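Local coordinates for protein putative decarboxylase involved in desferrioxamine biosynthesis (Erwinia amylovora, PDB 5O5C) that probably catalyses the pyridoxal-phosphate-dependent decarboxylation of lysine that supplies the pathway to the siderophore desferrioxamine E, at residues V99-P104 and H109-V114; A188-H193 and G199-A204; G292-V297 and K346-H351; N456-V461 and V468-K473. All blocks are in the same frame, centred on the assembly; numbering follows the deposited sequence.

Contact 1: V99-P104 and H109-V114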
# COMPACT_ATOMS: atom_id res chain seq x y z
N VAL B 99 -6.57 1.06 20.32
CA VAL B 99 -5.84 2.25 20.70
C VAL B 99 -6.52 3.45 20.04
O VAL B 99 -6.52 3.59 18.82
CB VAL B 99 -4.36 2.12 20.38
CG1 VAL B 99 -3.61 3.35 20.84
CG2 VAL B 99 -3.82 0.89 21.09
N TRP B 100 -7.07 4.33 20.87
CA TRP B 100 -7.79 5.53 20.41
C TRP B 100 -6.92 6.73 20.20
O TRP B 100 -6.70 7.54 21.14
CB TRP B 100 -8.90 5.88 21.40
CG TRP B 100 -9.82 4.82 21.45
CD1 TRP B 100 -9.85 3.81 22.33
CD2 TRP B 100 -10.82 4.54 20.48
NE1 TRP B 100 -10.87 2.94 22.02
CE2 TRP B 100 -11.48 3.37 20.88
CE3 TRP B 100 -11.28 5.22 19.34
CZ2 TRP B 100 -12.53 2.82 20.15
CZ3 TRP B 100 -12.29 4.70 18.65
CH2 TRP B 100 -12.93 3.50 19.06
N PHE B 101 -6.49 6.91 18.95
CA PHE B 101 -5.56 8.01 18.69
C PHE B 101 -6.18 9.39 18.88
O PHE B 101 -5.46 10.37 19.17
CB PHE B 101 -4.92 7.90 17.33
CG PHE B 101 -4.32 6.55 17.05
CD1 PHE B 101 -3.42 5.98 17.92
CD2 PHE B 101 -4.66 5.86 15.87
CE1 PHE B 101 -2.86 4.76 17.64
CE2 PHE B 101 -4.11 4.62 15.60
CZ PHE B 101 -3.21 4.07 16.49
N HIS B 102 -7.50 9.49 18.77
CA HIS B 102 -8.20 10.77 18.95
C HIS B 102 -8.16 11.26 20.39
O HIS B 102 -8.28 12.45 20.65
CB HIS B 102 -9.64 10.76 18.44
CG HIS B 102 -10.58 9.94 19.26
ND1 HIS B 102 -11.30 10.46 20.32
CD2 HIS B 102 -10.88 8.62 19.22
CE1 HIS B 102 -12.03 9.51 20.87
NE2 HIS B 102 -11.81 8.39 20.21
N HIS B 103 -7.89 10.35 21.31
CA HIS B 103 -7.90 10.72 22.70
C HIS B 103 -6.69 11.62 22.99
O HIS B 103 -5.58 11.25 22.60
CB HIS B 103 -7.86 9.50 23.58
CG HIS B 103 -8.34 9.79 24.95
ND1 HIS B 103 -7.55 10.39 25.89
CD2 HIS B 103 -9.58 9.71 25.49
CE1 HIS B 103 -8.26 10.60 26.98
NE2 HIS B 103 -9.49 10.19 26.76
N PRO B 104 -6.90 12.78 23.67
CA PRO B 104 -5.77 13.62 24.09
C PRO B 104 -4.61 12.94 24.82
O PRO B 104 -3.48 13.46 24.78
CB PRO B 104 -6.43 14.64 25.04
CG PRO B 104 -7.91 14.49 24.87
CD PRO B 104 -8.16 13.52 23.78
N HIS B 109 3.33 7.32 19.42
CA HIS B 109 4.03 7.24 18.14
C HIS B 109 3.47 8.31 17.20
O HIS B 109 2.72 9.21 17.62
CB HIS B 109 3.83 5.85 17.50
CG HIS B 109 4.42 4.72 18.29
ND1 HIS B 109 5.77 4.48 18.36
CD2 HIS B 109 3.83 3.72 19.00
CE1 HIS B 109 6.00 3.41 19.10
NE2 HIS B 109 4.83 2.94 19.51
N LEU B 110 3.79 8.18 15.92
CA LEU B 110 3.33 9.12 14.90
C LEU B 110 1.97 8.80 14.30
O LEU B 110 1.80 8.78 13.05
CB LEU B 110 4.40 9.22 13.82
CG LEU B 110 5.64 9.99 14.29
CD1 LEU B 110 6.82 9.77 13.37
CD2 LEU B 110 5.38 11.47 14.36
N ASN B 111 1.00 8.56 15.20
CA ASN B 111 -0.40 8.37 14.83
C ASN B 111 -1.22 9.60 15.08
O ASN B 111 -1.55 9.91 16.22
CB ASN B 111 -1.01 7.19 15.55
CG ASN B 111 -0.16 5.98 15.45
OD1 ASN B 111 0.52 5.60 16.43
ND2 ASN B 111 -0.12 5.40 14.24
N CYS B 112 -1.57 10.31 14.01
CA CYS B 112 -2.31 11.53 14.12
C CYS B 112 -3.82 11.31 14.33
O CYS B 112 -4.41 10.39 13.79
CB CYS B 112 -2.01 12.41 12.90
SG CYS B 112 -2.35 11.62 11.30
N PRO B 113 -4.48 12.22 15.05
CA PRO B 113 -5.93 12.25 14.80
C PRO B 113 -6.24 12.58 13.36
O PRO B 113 -5.46 13.28 12.65
CB PRO B 113 -6.47 13.36 15.72
CG PRO B 113 -5.29 13.92 16.44
CD PRO B 113 -4.02 13.33 15.88
N VAL B 114 -7.40 12.15 12.94
CA VAL B 114 -7.79 12.31 11.57
C VAL B 114 -8.81 13.44 11.54
O VAL B 114 -9.44 13.71 12.57
CB VAL B 114 -8.33 11.00 10.97
CG1 VAL B 114 -9.31 10.28 11.92
CG2 VAL B 114 -9.01 11.29 9.66
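His102 and Pro113 form the closest CA pair of two irregular loop segments, 5.0 Å apart, where 99-104 bends through a type I turn from Trp100 to His103 and 109-114 through an inverse gamma turn centred on Leu110. The main side-chain meeting is a stack of Phe101 on the amide of Asn111, with ring and amide planes only 14° apart. Asn111 CB sits 3.5 Å from the Phe101 ring centroid, almost on the ring normal, as a CH-pi contact. From there the amide lies over the ring toward its far rim, Asn111 CG being 3.7 Å from both CE1 and CZ of Phe101. Each residue has its CG beside its own backbone N (chi1 -51° for Phe101 and -50° for Asn111), which carries ring and amide toward each other. On the opposite face of the ring, Val99 O stands 3.8 Å above the plane, over its centre, so the phenyl is sandwiched between an amide and a carbonyl. The amide is held at ND2 by Gln137 OE1 of the second subunit and only weakly at OD1 by Tyr106 OH. Farther along the chain, Pro113 gives looser packing, its CB 4.5 Å from His102 CA. This buried contact lies in the long connection between helices 83-95 and 116-128; Leu110 touches the bound pyridoxal phosphate, while Trp100 and His102 lean on helix 34-53.

Contact 2: A188-H193 and G199-A204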
# COMPACT_ATOMS: atom_id res chain seq x y z
N ALA B 188 24.53 7.17 -15.39
CA ALA B 188 25.37 8.29 -15.67
C ALA B 188 26.82 7.81 -15.68
O ALA B 188 27.62 8.39 -16.39
CB ALA B 188 25.12 9.42 -14.66
N HIS B 189 27.13 6.72 -14.97
CA HIS B 189 28.51 6.24 -14.81
C HIS B 189 28.88 4.97 -15.59
O HIS B 189 30.06 4.67 -15.73
CB HIS B 189 28.83 6.07 -13.32
CG HIS B 189 28.74 7.36 -12.57
ND1 HIS B 189 27.55 7.91 -12.16
CD2 HIS B 189 29.70 8.26 -12.24
CE1 HIS B 189 27.77 9.08 -11.59
NE2 HIS B 189 29.07 9.31 -11.62
N HIS B 190 27.88 4.21 -16.06
CA HIS B 190 28.13 3.08 -16.96
C HIS B 190 27.22 3.25 -18.16
O HIS B 190 26.07 2.81 -18.12
CB HIS B 190 27.94 1.74 -16.27
CG HIS B 190 28.84 1.54 -15.09
ND1 HIS B 190 28.50 2.01 -13.83
CD2 HIS B 190 30.03 0.92 -14.95
CE1 HIS B 190 29.46 1.68 -12.98
NE2 HIS B 190 30.39 1.02 -13.64
N PRO B 191 27.72 3.94 -19.22
CA PRO B 191 27.05 4.20 -20.50
C PRO B 191 26.04 3.16 -20.96
O PRO B 191 26.42 2.03 -21.23
CB PRO B 191 28.25 4.28 -21.49
CG PRO B 191 29.50 4.34 -20.64
CD PRO B 191 29.02 4.62 -19.25
N GLY B 192 24.77 3.55 -21.00
CA GLY B 192 23.67 2.62 -21.36
C GLY B 192 23.77 1.21 -20.78
O GLY B 192 23.52 0.23 -21.49
N HIS B 193 24.20 1.11 -19.52
CA HIS B 193 24.08 -0.12 -18.71
C HIS B 193 22.95 0.16 -17.72
O HIS B 193 23.20 0.74 -16.66
CB HIS B 193 25.36 -0.40 -17.92
CG HIS B 193 25.28 -1.62 -17.05
ND1 HIS B 193 24.30 -1.80 -16.09
CD2 HIS B 193 26.06 -2.73 -17.00
CE1 HIS B 193 24.46 -2.97 -15.51
NE2 HIS B 193 25.53 -3.56 -16.04
N GLY B 199 20.52 -5.98 -14.37
CA GLY B 199 20.92 -6.01 -12.99
C GLY B 199 22.16 -5.19 -12.80
O GLY B 199 22.49 -4.36 -13.65
N LEU B 200 22.86 -5.48 -11.70
CA LEU B 200 23.83 -4.61 -11.09
C LEU B 200 25.17 -4.75 -11.75
O LEU B 200 25.62 -5.88 -11.98
CB LEU B 200 24.01 -4.94 -9.61
CG LEU B 200 23.03 -4.69 -8.48
CD1 LEU B 200 23.69 -5.22 -7.24
CD2 LEU B 200 22.63 -3.22 -8.29
N PRO B 201 25.84 -3.60 -12.02
CA PRO B 201 27.13 -3.66 -12.66
C PRO B 201 28.22 -4.07 -11.68
O PRO B 201 28.02 -4.09 -10.42
CB PRO B 201 27.34 -2.22 -13.12
CG PRO B 201 26.75 -1.43 -12.01
CD PRO B 201 25.52 -2.22 -11.62
N HIS B 202 29.37 -4.39 -12.25
CA HIS B 202 30.46 -4.98 -11.51
C HIS B 202 30.77 -4.21 -10.24
O HIS B 202 30.89 -4.82 -9.17
CB HIS B 202 31.70 -5.17 -12.42
CG HIS B 202 31.64 -6.41 -13.27
ND1 HIS B 202 32.77 -7.05 -13.74
CD2 HIS B 202 30.59 -7.15 -13.69
CE1 HIS B 202 32.42 -8.11 -14.45
NE2 HIS B 202 31.10 -8.20 -14.43
N ASP B 203 30.83 -2.88 -10.33
CA ASP B 203 31.26 -2.07 -9.21
C ASP B 203 30.17 -1.61 -8.19
O ASP B 203 30.47 -0.77 -7.37
CB ASP B 203 32.11 -0.87 -9.70
CG ASP B 203 31.29 0.20 -10.38
OD1 ASP B 203 30.23 -0.12 -10.96
OD2 ASP B 203 31.71 1.38 -10.34
N ALA B 204 28.97 -2.19 -8.22
CA ALA B 204 27.89 -1.91 -7.23
C ALA B 204 28.22 -2.19 -5.76
O ALA B 204 27.83 -1.45 -4.83
CB ALA B 204 26.60 -2.64 -7.61
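His193 turns the edge of its imidazole to a backbone carbonyl, with CE1 only 3.0 Å from Gly199 O and the oxygen in the ring plane. The same ring is covered on one face by Pro201, whose CB lies 3.9 Å from the ring centroid and 22° off the normal, a CH-pi contact set toward the NE2 side. With CG anti to the backbone N (chi1 178°), His193 extends across to the other segment and meets both partners at once. Pro201 serves a second histidine as well: its CG lies over a face of the His190 ring, 4.2 Å from CE1, near the rim. The Asp203 carboxylate also approaches the His190 ring, but the modelled spacing is too short to be relied on. This is structural packing away from the annotated sites: the proline also rests on Cys186 of helix 170-189, joining the end of that helix to the loop leading into strand 207-212, and Leu200 packs on Leu200 of the second subunit. No hydrogen bond crosses the segments; the chemistry implies mainly proline-imidazole packing, and the CE1 edge facing Gly199 O is consistent with a weak C-H···O contact.

Contact 3: G292-V297 and K346-H351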
# COMPACT_ATOMS: atom_id res chain seq x y z
N GLY B 292 28.66 14.85 -6.86
CA GLY B 292 27.62 14.27 -7.76
C GLY B 292 26.53 13.38 -7.16
O GLY B 292 25.93 12.53 -7.85
N MET B 293 26.28 13.53 -5.87
CA MET B 293 25.40 12.59 -5.16
C MET B 293 23.93 12.95 -5.22
O MET B 293 23.59 14.09 -5.34
CB MET B 293 25.83 12.45 -3.70
CG MET B 293 27.13 11.71 -3.56
SD MET B 293 27.37 11.18 -1.88
CE MET B 293 27.74 12.72 -1.03
N TRP B 294 23.08 11.93 -5.09
CA TRP B 294 21.65 12.10 -5.05
C TRP B 294 21.33 12.61 -3.64
O TRP B 294 21.83 12.04 -2.68
CB TRP B 294 20.95 10.76 -5.31
CG TRP B 294 19.46 10.79 -5.31
CD1 TRP B 294 18.61 10.93 -4.23
CD2 TRP B 294 18.63 10.73 -6.45
NE1 TRP B 294 17.29 10.93 -4.65
CE2 TRP B 294 17.29 10.79 -6.01
CE3 TRP B 294 18.89 10.57 -7.81
CZ2 TRP B 294 16.21 10.70 -6.88
CZ3 TRP B 294 17.86 10.51 -8.65
CH2 TRP B 294 16.52 10.58 -8.19
N MET B 295 20.53 13.67 -3.55
CA MET B 295 19.97 14.10 -2.28
C MET B 295 18.52 13.68 -2.15
O MET B 295 17.63 14.09 -2.92
CB MET B 295 20.09 15.60 -2.07
CG MET B 295 20.01 16.01 -0.61
SD MET B 295 19.69 17.78 -0.46
CE MET B 295 19.44 17.95 1.30
N HIS B 296 18.29 12.85 -1.15
CA HIS B 296 16.95 12.48 -0.82
C HIS B 296 16.57 13.12 0.51
O HIS B 296 17.28 12.99 1.51
CB HIS B 296 16.82 10.98 -0.76
CG HIS B 296 15.53 10.53 -0.19
ND1 HIS B 296 14.34 10.89 -0.76
CD2 HIS B 296 15.24 9.81 0.91
CE1 HIS B 296 13.37 10.32 -0.09
NE2 HIS B 296 13.88 9.71 0.97
N VAL B 297 15.46 13.85 0.52
CA VAL B 297 14.95 14.38 1.78
C VAL B 297 13.84 13.47 2.29
O VAL B 297 12.83 13.31 1.61
CB VAL B 297 14.51 15.84 1.64
CG1 VAL B 297 13.72 16.32 2.84
CG2 VAL B 297 15.74 16.67 1.49
N LYS B 346 11.42 14.26 -13.44
CA LYS B 346 10.49 13.19 -13.73
C LYS B 346 11.07 12.10 -14.59
O LYS B 346 10.61 10.98 -14.53
CB LYS B 346 9.18 13.73 -14.38
CG LYS B 346 9.35 14.38 -15.76
CD LYS B 346 8.02 14.49 -16.50
CE LYS B 346 8.27 14.72 -17.99
NZ LYS B 346 7.06 15.16 -18.75
N HIS B 347 12.10 12.41 -15.36
CA HIS B 347 12.78 11.40 -16.15
C HIS B 347 13.38 10.28 -15.33
O HIS B 347 13.57 9.21 -15.89
CB HIS B 347 13.83 11.99 -17.11
CG HIS B 347 13.23 12.91 -18.14
ND1 HIS B 347 12.50 12.45 -19.22
CD2 HIS B 347 13.24 14.26 -18.25
CE1 HIS B 347 12.08 13.47 -19.94
NE2 HIS B 347 12.53 14.58 -19.38
N HIS B 348 13.69 10.50 -14.03
CA HIS B 348 14.29 9.45 -13.23
C HIS B 348 13.27 8.38 -12.93
O HIS B 348 13.65 7.22 -12.76
CB HIS B 348 14.93 9.95 -11.94
CG HIS B 348 16.09 10.85 -12.13
ND1 HIS B 348 16.18 12.06 -11.48
CD2 HIS B 348 17.24 10.72 -12.86
CE1 HIS B 348 17.31 12.65 -11.81
NE2 HIS B 348 17.96 11.88 -12.67
N LEU B 349 11.98 8.75 -12.87
CA LEU B 349 10.88 7.83 -12.68
C LEU B 349 10.85 6.80 -13.80
O LEU B 349 10.34 5.68 -13.60
CB LEU B 349 9.51 8.55 -12.50
CG LEU B 349 9.35 9.32 -11.13
CD1 LEU B 349 8.24 10.33 -11.14
CD2 LEU B 349 9.15 8.42 -9.93
N SER B 350 11.43 7.13 -14.97
CA SER B 350 11.53 6.12 -16.04
C SER B 350 12.14 4.81 -15.51
O SER B 350 11.72 3.72 -15.93
CB SER B 350 12.20 6.67 -17.32
OG SER B 350 13.61 6.46 -17.37
N HIS B 351 13.07 4.86 -14.55
CA HIS B 351 13.62 3.57 -14.04
C HIS B 351 12.53 2.59 -13.49
O HIS B 351 12.74 1.42 -13.45
CB HIS B 351 14.80 3.75 -13.06
CG HIS B 351 15.97 4.45 -13.68
ND1 HIS B 351 16.85 3.81 -14.52
CD2 HIS B 351 16.36 5.75 -13.64
CE1 HIS B 351 17.72 4.70 -14.99
NE2 HIS B 351 17.44 5.88 -14.47
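Trp294 and His348 make the whole of this contact, and its main component is aromatic: a T-shaped (edge-to-face) pair in which the indole presents the rim of its six-membered ring to the imidazole face. The two ring centroids are 5.0 Å apart and the planes are inclined at 60°, well short of perpendicular. CZ3 and CH2 of Trp294 do the touching, each 3.6 Å from His348 ND1, so the indole edge sits over the ND1 side of the imidazole and not over its middle. The side chains arrive from opposite directions: Trp294 holds CG anti to its backbone N (chi1 -179°) and reaches straight out from strand 294-299, whereas His348 reaches out from a short helical turn with CG beside the backbone N (chi1 -65°).

Hydrogen bonding lies behind the stack. Trp294 NE1 is bonded to Ser323 OG, which also serves His296 ND1 and restrains the rotation of the indole. On the other side, Leu349 N to Lys346 O (weak), Ser350 N to His347 O and His351 N to His348 O keep the 346-351 turn wound.

Van der Waals packing completes the setting, as Trp294 lies against Ala181 and Ser184 of helix 170-189 and Ala265 of the neighbouring strand 262-269. With no hydrogen bond across the segments, the chemistry implies a small, weakly polar edge-to-face contact between the turn after strand 339-343 and the central mixed sheet.

Contact 4: N456-V461 and V468-K473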
# COMPACT_ATOMS: atom_id res chain seq x y z
N ASN B 456 9.95 -0.09 32.55
CA ASN B 456 8.79 -0.44 33.36
C ASN B 456 7.78 0.68 33.51
O ASN B 456 6.63 0.38 33.61
CB ASN B 456 9.17 -1.03 34.71
CG ASN B 456 9.85 -2.38 34.55
OD1 ASN B 456 9.30 -3.28 33.93
ND2 ASN B 456 11.06 -2.49 35.04
N ILE B 457 8.20 1.94 33.51
CA ILE B 457 7.23 3.02 33.53
C ILE B 457 6.34 2.95 32.30
O ILE B 457 5.14 3.05 32.40
CB ILE B 457 7.89 4.41 33.57
CG1 ILE B 457 8.45 4.70 34.98
CG2 ILE B 457 6.88 5.46 33.19
CD1 ILE B 457 9.36 5.89 35.00
N ARG B 458 6.92 2.82 31.12
CA ARG B 458 6.06 2.77 29.90
C ARG B 458 5.07 1.60 29.92
O ARG B 458 3.87 1.74 29.53
CB ARG B 458 6.95 2.72 28.68
CG ARG B 458 6.34 2.19 27.40
CD ARG B 458 7.43 2.31 26.34
NE ARG B 458 7.16 1.66 25.06
CZ ARG B 458 6.21 2.02 24.21
NH1 ARG B 458 5.37 2.97 24.56
NH2 ARG B 458 6.07 1.42 23.04
N LYS B 459 5.55 0.44 30.37
CA LYS B 459 4.70 -0.75 30.45
C LYS B 459 3.59 -0.49 31.47
O LYS B 459 2.43 -0.71 31.19
CB LYS B 459 5.55 -2.01 30.74
CG LYS B 459 6.21 -2.56 29.46
CD LYS B 459 6.54 -4.05 29.53
CE LYS B 459 7.72 -4.34 30.45
NZ LYS B 459 8.52 -5.51 29.97
N ALA B 460 3.91 0.11 32.61
CA ALA B 460 2.85 0.41 33.57
C ALA B 460 1.87 1.41 32.94
O ALA B 460 0.66 1.18 32.96
CB ALA B 460 3.43 0.96 34.85
N VAL B 461 2.36 2.49 32.34
CA VAL B 461 1.44 3.52 31.81
C VAL B 461 0.48 2.85 30.82
O VAL B 461 -0.74 3.09 30.88
CB VAL B 461 2.20 4.70 31.15
CG1 VAL B 461 1.24 5.60 30.36
CG2 VAL B 461 2.90 5.54 32.18
N VAL B 468 -0.96 6.80 26.65
CA VAL B 468 -0.03 5.99 25.86
C VAL B 468 1.20 6.81 25.56
O VAL B 468 1.12 7.82 24.93
CB VAL B 468 -0.65 5.44 24.56
CG1 VAL B 468 0.28 4.41 23.90
CG2 VAL B 468 -2.02 4.82 24.82
N ILE B 469 2.31 6.26 25.97
CA ILE B 469 3.67 6.77 25.89
C ILE B 469 4.44 5.86 24.92
O ILE B 469 4.05 4.70 24.70
CB ILE B 469 4.25 6.73 27.34
CG1 ILE B 469 5.64 7.30 27.47
CG2 ILE B 469 4.34 5.32 27.91
CD1 ILE B 469 6.12 7.27 28.92
N ALA B 470 5.53 6.34 24.35
CA ALA B 470 6.39 5.49 23.50
C ALA B 470 7.78 5.46 24.11
O ALA B 470 8.03 6.11 25.11
CB ALA B 470 6.42 5.99 22.07
N GLY B 471 8.69 4.74 23.49
CA GLY B 471 10.03 4.52 24.03
C GLY B 471 11.03 4.51 22.91
O GLY B 471 10.66 4.39 21.77
N THR B 472 12.29 4.74 23.25
CA THR B 472 13.36 4.78 22.27
C THR B 472 14.68 4.49 22.98
O THR B 472 14.85 4.81 24.16
CB THR B 472 13.51 6.15 21.54
OG1 THR B 472 14.32 7.01 22.33
CG2 THR B 472 12.23 6.84 21.28
N LYS B 473 15.62 3.89 22.26
CA LYS B 473 17.00 3.78 22.76
C LYS B 473 17.81 4.94 22.16
O LYS B 473 17.72 5.20 20.98
CB LYS B 473 17.62 2.44 22.40
CG LYS B 473 17.62 1.42 23.51
CD LYS B 473 17.85 0.01 22.96
CE LYS B 473 18.86 -0.76 23.80
NZ LYS B 473 19.12 -2.11 23.25
O HOH W 1 2.09 3.43 27.19
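Arg458 and Val461, on one side of helix 448-464, pack on Ile469, which leads into strand 470-474 of a four-stranded antiparallel sheet, so that helix, loop and strand form one unit. In the first shell the CG2 branch of Ile469 wedges between them, 3.7 Å from Arg458 CG and 3.9 Å from Val461 CB. The side chains of Val461 and Ile469 cross at about a right angle. Beyond this apolar wedge the arginine, straight from CG to NE (chi2 178°, chi3 170°), reaches across the strand and, as modelled, lays one guanidinium face over the backbone, with Gly471 N 3.7 Å from its plane over the centre. The modelled approach of NH1 to Ile469 O is too short, so the exact pose of the whole group is uncertain. A water bridges the main chains loosely, accepting from Ile469 N at 3.1 Å and donating weakly to Arg458 O. Farther out, helix 491-510 packs against both sides, Tyr504 on Val461 and Ile501 on Ile469, while Ala470 pairs its backbone with Lys481 of strand 477-483. At the rim, Arg458 NH2 forms a long, weak ion pair with OD2 of Asp136 from the second subunit.

In the fold
Contacts 1 and 4 adjoin, their centres about 16 Å apart: His109 CE1 lies 3.9 Å from Ala470 CB, and His109 NE2 is hydrogen-bonded to Asp136 of the second subunit, the residue that Arg458 meets only weakly. Contact 1 is the one beside the cofactor, with the Asn111 side chain about 8 Å from bound pyridoxal phosphate and that of Cys112 about 5 Å from that of Lys330, the predicted attachment site; the Ala470 side chain in contact 4 is about 12 Å from the cofactor. Contacts 2 and 3, also about 16 Å apart by centres, lie across the chain's centre from contact 1, away from the annotated sites; contact 2 starts at the end of helix 170-189 and contact 3 packs against it.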